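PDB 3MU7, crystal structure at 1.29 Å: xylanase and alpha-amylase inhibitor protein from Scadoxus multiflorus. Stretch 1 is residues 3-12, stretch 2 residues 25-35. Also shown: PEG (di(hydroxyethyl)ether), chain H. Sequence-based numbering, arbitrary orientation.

Stretch 1, residues 3-12: LDIAVYWGQS
Stretch 2, residues 25-35: GNYAYVIIGFL

A cis peptide bond between Gly33 and Phe34 follows the last residue bonded across two parallel strands, and the Phe34 ring lies obliquely by the Tyr8 ring, centroids 5.7 Å apart and planes at 32°. Strands 5-9 and 29-35 run in the same direction, their axes 25° apart and 4.5 Å at closest approach; together the stretches bury 809 Å². The register pairs Ala6 with Tyr29, Val7 with Val30, Tyr8 with Ile31 and Trp9 with Ile32, at CA-CA distances of 4.4 to 5.1 Å. Backbones are extended, as in Val7 (phi/psi -137/140) and Ile31 (-112/110).

Hydrogen bonds alternate as parallel pairing requires: Val7 N to Tyr29 O (3.0 Å), Ile31 N to Val7 O (2.8 Å), Trp9 N to Ile31 O (2.8 Å) and Gly33 N to Trp9 O (2.9 Å). At the start, Ile5 O accepts from Ala28 N (2.8 Å) and weakly from Tyr29 N (3.4 Å); Ala28, at -91/-29, breaks the extended run here. Water 1 bridges Leu3 O (3.1 Å), Ile5 N (2.9 Å) and Asn26 O (2.7 Å).

On one face lie Ala6, Tyr8, Tyr29 and Ile31. The small Ala6 CB sits 3.8 Å from Tyr29 CB. Ile31 (chi1 m, chi2 t) lays CD1 4.0 Å from the centroid of the Tyr8 ring, over its face; Tyr8 has chi1 -81°, chi2 91°. Tyr8 is buried, and its OH is hydrogen-bonded elsewhere in the structure.

The other face carries Val7, Trp9, Val30 and Ile32. Val7 (chi1 p) places CG1 over the Tyr27 ring, 3.5 Å from its centroid. Tyr27 (chi1 -46°, chi2 113°) meets Ile5 CG2 at its ring edge, 3.8 Å from CD2. Trp9 (chi1 t, chi2 91°) brings CB to 3.6 Å from CG1 of Val30 (chi1 t). Val7, Val30, Ile31 and Ile32 are buried, and their branched apolar side chains suit extended strands.

Beyond the strand, Gly10 adopts 114/5, a conformation that calls for glycine; a CB would also lie 2.6 Å from Gly33 O. At Gly33 (-117/138) a CB would clash with Phe34 CE2 at 2.7 Å. Gln11 (chi1 m, chi2 p, chi3 57°) folds back so that NE2 donates weakly to Trp9 O (3.0 Å) and reaches water 2 (2.9 Å), which donates to Gly33 O (2.8 Å).

Beside exposed Asp4, PEG, probably from the crystallisation liquor, links the stretches: its O4 donates to Asp4 OD1 (2.8 Å), its O1 to Tyr27 O (3.1 Å).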

# COMPACT_ATOMS: atom_id res chain seq x y z
N LEU A 3 2.15 -4.70 -17.29
CA LEU A 3 1.81 -4.93 -15.85
C LEU A 3 2.43 -4.01 -14.80
O LEU A 3 3.64 -3.92 -14.65
CB LEU A 3 2.13 -6.37 -15.38
CG LEU A 3 1.51 -6.83 -14.03
CD1 LEU A 3 0.05 -7.24 -14.22
CD2 LEU A 3 2.30 -7.99 -13.43
N ASP A 4 1.53 -3.31 -14.09
CA ASP A 4 1.89 -2.43 -12.99
C ASP A 4 1.94 -3.25 -11.70
O ASP A 4 1.02 -3.99 -11.37
CB ASP A 4 0.90 -1.27 -12.83
CG ASP A 4 1.01 -0.25 -13.94
OD1 ASP A 4 2.08 -0.13 -14.56
OD2 ASP A 4 0.01 0.45 -14.20
N ILE A 5 3.06 -3.09 -10.99
CA ILE A 5 3.29 -3.74 -9.71
C ILE A 5 3.51 -2.69 -8.64
O ILE A 5 4.35 -1.79 -8.80
CB ILE A 5 4.50 -4.72 -9.76
CG1 ILE A 5 4.32 -5.74 -10.89
CG2 ILE A 5 4.71 -5.41 -8.40
CD1 ILE A 5 5.45 -6.73 -11.02
N ALA A 6 2.76 -2.80 -7.55
CA ALA A 6 3.00 -2.02 -6.34
C ALA A 6 3.74 -2.92 -5.36
O ALA A 6 3.46 -4.11 -5.26
CB ALA A 6 1.69 -1.56 -5.74
N VAL A 7 4.69 -2.36 -4.62
CA VAL A 7 5.43 -3.15 -3.65
C VAL A 7 5.59 -2.38 -2.35
O VAL A 7 5.83 -1.17 -2.37
CB VAL A 7 6.80 -3.62 -4.23
CG1 VAL A 7 7.77 -2.47 -4.40
CG2 VAL A 7 7.41 -4.73 -3.37
N TYR A 8 5.46 -3.08 -1.23
CA TYR A 8 5.78 -2.49 0.06
C TYR A 8 7.28 -2.52 0.30
O TYR A 8 7.95 -3.52 0.01
CB TYR A 8 5.05 -3.21 1.19
CG TYR A 8 3.62 -2.76 1.36
CD1 TYR A 8 2.58 -3.40 0.69
CD2 TYR A 8 3.31 -1.67 2.18
CE1 TYR A 8 1.26 -2.98 0.86
CE2 TYR A 8 1.99 -1.25 2.35
CZ TYR A 8 0.98 -1.91 1.68
OH TYR A 8 -0.34 -1.53 1.84
N TRP A 9 7.78 -1.42 0.85
CA TRP A 9 9.19 -1.27 1.20
C TRP A 9 9.26 -0.77 2.64
O TRP A 9 8.33 -0.10 3.12
CB TRP A 9 9.86 -0.26 0.25
CG TRP A 9 11.33 -0.13 0.48
CD1 TRP A 9 12.31 -0.84 -0.13
CD2 TRP A 9 11.98 0.74 1.42
NE1 TRP A 9 13.55 -0.47 0.36
CE2 TRP A 9 13.37 0.49 1.32
CE3 TRP A 9 11.53 1.70 2.33
CZ2 TRP A 9 14.31 1.16 2.10
CZ3 TRP A 9 12.47 2.38 3.11
CH2 TRP A 9 13.85 2.10 2.98
N GLY A 10 10.33 -1.12 3.35
CA GLY A 10 10.56 -0.59 4.69
C GLY A 10 10.50 -1.62 5.80
O GLY A 10 10.60 -1.26 6.97
N GLN A 11 10.33 -2.89 5.42
CA GLN A 11 10.06 -3.98 6.35
C GLN A 11 11.29 -4.67 6.95
O GLN A 11 11.13 -5.52 7.82
CB GLN A 11 9.16 -5.03 5.68
CG GLN A 11 7.72 -4.55 5.43
CD GLN A 11 7.63 -3.44 4.38
OE1 GLN A 11 8.07 -3.61 3.24
NE2 GLN A 11 7.04 -2.32 4.76
N SER A 12 12.49 -4.30 6.52
CA SER A 12 13.69 -4.91 7.10
C SER A 12 14.87 -3.96 7.03
O SER A 12 15.18 -3.42 5.97
CB SER A 12 14.07 -6.20 6.38
OG SER A 12 15.21 -6.79 7.01
N GLY A 25 13.27 -1.35 -11.91
CA GLY A 25 12.35 -1.12 -13.02
C GLY A 25 11.11 -2.00 -12.97
O GLY A 25 10.35 -2.05 -13.94
N ASN A 26 10.92 -2.71 -11.87
CA ASN A 26 9.80 -3.66 -11.76
C ASN A 26 8.51 -3.05 -11.23
O ASN A 26 7.45 -3.68 -11.35
CB ASN A 26 10.18 -4.85 -10.88
CG ASN A 26 11.15 -5.79 -11.55
OD1 ASN A 26 11.67 -5.50 -12.63
ND2 ASN A 26 11.41 -6.92 -10.91
N TYR A 27 8.60 -1.86 -10.65
CA TYR A 27 7.50 -1.33 -9.84
C TYR A 27 6.98 0.01 -10.32
O TYR A 27 7.77 0.90 -10.65
CB TYR A 27 7.94 -1.19 -8.39
CG TYR A 27 8.67 -2.39 -7.84
CD1 TYR A 27 10.02 -2.31 -7.50
CD2 TYR A 27 8.02 -3.61 -7.66
CE1 TYR A 27 10.69 -3.40 -7.00
CE2 TYR A 27 8.68 -4.70 -7.15
CZ TYR A 27 10.02 -4.59 -6.82
OH TYR A 27 10.72 -5.65 -6.30
N ALA A 28 5.66 0.15 -10.32
CA ALA A 28 5.01 1.42 -10.61
C ALA A 28 4.78 2.23 -9.33
O ALA A 28 4.72 3.46 -9.38
CB ALA A 28 3.69 1.16 -11.32
N TYR A 29 4.62 1.54 -8.21
CA TYR A 29 4.42 2.16 -6.90
C TYR A 29 5.33 1.48 -5.92
O TYR A 29 5.43 0.24 -5.90
CB TYR A 29 3.02 1.92 -6.36
CG TYR A 29 1.86 2.59 -7.05
CD1 TYR A 29 1.40 3.83 -6.62
CD2 TYR A 29 1.18 1.95 -8.09
CE1 TYR A 29 0.30 4.44 -7.22
CE2 TYR A 29 0.08 2.56 -8.70
CZ TYR A 29 -0.35 3.80 -8.26
OH TYR A 29 -1.43 4.40 -8.87
N VAL A 30 5.96 2.28 -5.06
CA VAL A 30 6.66 1.77 -3.88
C VAL A 30 6.01 2.41 -2.67
O VAL A 30 5.84 3.63 -2.61
CB VAL A 30 8.18 2.03 -3.93
CG1 VAL A 30 8.83 1.56 -2.64
CG2 VAL A 30 8.81 1.30 -5.09
N ILE A 31 5.59 1.57 -1.73
CA ILE A 31 4.82 2.00 -0.59
C ILE A 31 5.68 1.84 0.65
O ILE A 31 5.98 0.73 1.09
CB ILE A 31 3.53 1.17 -0.43
CG1 ILE A 31 2.76 1.05 -1.76
CG2 ILE A 31 2.67 1.77 0.68
CD1 ILE A 31 1.74 -0.09 -1.77
N ILE A 32 6.10 2.97 1.21
CA ILE A 32 6.91 2.96 2.43
C ILE A 32 6.03 2.67 3.64
O ILE A 32 5.08 3.42 3.91
CB ILE A 32 7.63 4.31 2.63
CG1 ILE A 32 8.55 4.65 1.45
CG2 ILE A 32 8.41 4.29 3.95
CD1 ILE A 32 8.98 6.10 1.43
N GLY A 33 6.31 1.57 4.34
CA GLY A 33 5.55 1.24 5.55
C GLY A 33 6.45 1.25 6.77
O GLY A 33 7.57 0.75 6.68
N PHE A 34 6.02 1.79 7.91
CA PHE A 34 4.68 2.32 8.18
C PHE A 34 4.74 3.46 9.18
O PHE A 34 5.62 3.49 10.06
CB PHE A 34 3.79 1.24 8.82
CG PHE A 34 3.49 0.10 7.90
CD1 PHE A 34 2.44 0.19 6.99
CD2 PHE A 34 4.29 -1.04 7.91
CE1 PHE A 34 2.19 -0.84 6.10
CE2 PHE A 34 4.05 -2.07 7.02
CZ PHE A 34 3.00 -1.98 6.11
N LEU A 35 3.80 4.39 9.08
CA LEU A 35 3.48 5.26 10.21
C LEU A 35 2.54 4.43 11.07
O LEU A 35 1.32 4.40 10.84
CB LEU A 35 2.82 6.56 9.75
CG LEU A 35 2.70 7.61 10.85
CD1 LEU A 35 4.01 8.38 11.01
CD2 LEU A 35 1.56 8.58 10.59
C1 PEG H . 8.36 3.11 -13.84
O1 PEG H . 8.59 1.77 -13.53
C2 PEG H . 6.84 3.47 -14.01
O2 PEG H . 5.88 2.41 -14.21
C3 PEG H . 4.56 2.88 -13.89
C4 PEG H . 3.60 3.49 -14.89
O4 PEG H . 2.54 2.61 -15.18
O HOH W 1 5.40 -2.38 -12.57
O HOH W 2 7.59 -1.93 7.63